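Local coordinates for hypothetical protein Rv2632c/MT2708 (Mycobacterium tuberculosis, PDB 2FGG), which is of unknown function but belongs to the Rv2632c-like family, which also includes Rv1738 of the same bacterium, at residues Val52-Ile55 / Gly56-Ala60. Residues are numbered along the deposited sequence; the frame is centred on the assembly and turned at random.
Sequences VAQI and GDELA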
loop_
_atom_site.group_PDB
_atom_site.type_symbol
_atom_site.label_atom_id
_atom_site.label_comp_id
_atom_site.label_asym_id
_atom_site.label_seq_id
_atom_site.Cartn_x
_atom_site.Cartn_y
_atom_site.Cartn_z
ATOM N N VAL A 52 11.446 -18.688 -8.010
ATOM C CA VAL A 52 11.524 -17.193 -7.918
ATOM C C VAL A 52 10.252 -16.368 -7.604
ATOM O O VAL A 52 9.510 -16.043 -8.513
ATOM C CB VAL A 52 12.485 -16.566 -9.033
ATOM C CG1 VAL A 52 11.983 -16.786 -10.462
ATOM C CG2 VAL A 52 12.779 -15.097 -8.775
ATOM N N ALA A 53 10.016 -15.918 -6.365
ATOM C CA ALA A 53 10.964 -15.477 -5.323
ATOM C C ALA A 53 10.911 -13.950 -5.395
ATOM O O ALA A 53 10.143 -13.320 -4.672
ATOM C CB ALA A 53 12.375 -16.004 -5.503
ATOM N N GLN A 54 11.680 -13.364 -6.308
ATOM C CA GLN A 54 11.614 -11.931 -6.565
ATOM C C GLN A 54 10.309 -11.566 -7.272
ATOM O O GLN A 54 9.721 -10.530 -6.971
ATOM C CB GLN A 54 12.817 -11.470 -7.387
ATOM C CG GLN A 54 12.968 -9.961 -7.498
ATOM C CD GLN A 54 13.960 -9.560 -8.566
ATOM O OE1 GLN A 54 15.152 -9.834 -8.452
ATOM N NE2 GLN A 54 13.475 -8.912 -9.616
ATOM N N ILE A 55 9.863 -12.424 -8.196
ATOM C CA ILE A 55 8.605 -12.220 -8.922
ATOM C C ILE A 55 7.410 -12.147 -7.965
ATOM O O ILE A 55 6.636 -11.197 -8.018
ATOM C CB ILE A 55 8.359 -13.296 -10.012
ATOM C CG1 ILE A 55 9.471 -13.276 -11.061
ATOM C CG2 ILE A 55 7.012 -13.072 -10.690
ATOM C CD1 ILE A 55 9.433 -14.442 -12.039
ATOM N N GLY A 56 7.275 -13.139 -7.090
ATOM C CA GLY A 56 6.207 -13.147 -6.095
ATOM C C GLY A 56 6.237 -11.957 -5.148
ATOM O O GLY A 56 5.198 -11.386 -4.836
ATOM N N ASP A 57 7.437 -11.586 -4.701
ATOM C CA ASP A 57 7.639 -10.457 -3.791
ATOM C C ASP A 57 7.251 -9.140 -4.427
ATOM O O ASP A 57 6.468 -8.383 -3.857
ATOM C CB ASP A 57 9.102 -10.360 -3.348
ATOM C CG ASP A 57 9.531 -11.509 -2.470
ATOM O OD1 ASP A 57 8.697 -12.383 -2.143
ATOM O OD2 ASP A 57 10.729 -11.544 -2.124
ATOM N N GLU A 58 7.802 -8.857 -5.602
ATOM C CA GLU A 58 7.516 -7.594 -6.286
ATOM C C GLU A 58 6.056 -7.454 -6.743
ATOM O O GLU A 58 5.522 -6.347 -6.782
ATOM C CB GLU A 58 8.493 -7.359 -7.447
ATOM C CG GLU A 58 8.365 -8.328 -8.609
ATOM C CD GLU A 58 9.576 -8.344 -9.511
ATOM O OE1 GLU A 58 10.599 -7.718 -9.176
ATOM O OE2 GLU A 58 9.519 -9.003 -10.558
ATOM N N LEU A 59 5.412 -8.566 -7.087
ATOM C CA LEU A 59 3.989 -8.542 -7.417
ATOM C C LEU A 59 3.132 -8.273 -6.183
ATOM O O LEU A 59 2.140 -7.550 -6.257
ATOM C CB LEU A 59 3.558 -9.849 -8.088
ATOM C CG LEU A 59 2.099 -10.011 -8.532
ATOM C CD1 LEU A 59 1.595 -8.801 -9.299
ATOM C CD2 LEU A 59 1.931 -11.276 -9.365
ATOM N N ALA A 60 3.508 -8.866 -5.056
ATOM C CA ALA A 60 2.813 -8.623 -3.806
ATOM C C ALA A 60 2.974 -7.170 -3.394
ATOM O O ALA A 60 2.008 -6.539 -2.993
ATOM C CB ALA A 60 3.322 -9.533 -2.727
#
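Gln54 and Glu58, one turn apart, are joined twice, by backbone and by side chain. Gln54 NE2 donates to Glu58 OE1 at 3.1 Å, a somewhat bent i to i+4 bond. The carboxylate oxygen is met on its syn side, 33° out of the carboxylate plane, whereas Glu58 OE1 lies close to the amide plane of Gln54; the two flat groups are turned 65° apart. Glu58 CG sits between its own backbone N and carbonyl carbon (chi1 67°), which directs the otherwise extended chain toward Gln54 and sets CG 3.1 Å from Gln54 O. That same carbonyl oxygen accepts Glu58 N at 2.9 Å in a nearly straight bond. These are the first two turns of helix 54-83, the long helix that packs against the three-stranded antiparallel sheet, with Ala53 as N-cap residue. Two further backbone bonds share the i to i+4 pattern: Asp57 N to Ala53 O, 3.2 Å, and Leu59 N to Ile55 O, 3.0 Å. Ala60 rests on Thr24 and Ala26 of strand 24-32. Ala53 O also lies over the flat face of the Asp57 carboxylate, 2.9 Å from Asp57 CG and about equally far from both carboxylate oxygens, a tight contact and not a hydrogen bond; Glu19 adds a second carboxylate nearby, which might raise the proton affinity of the pair.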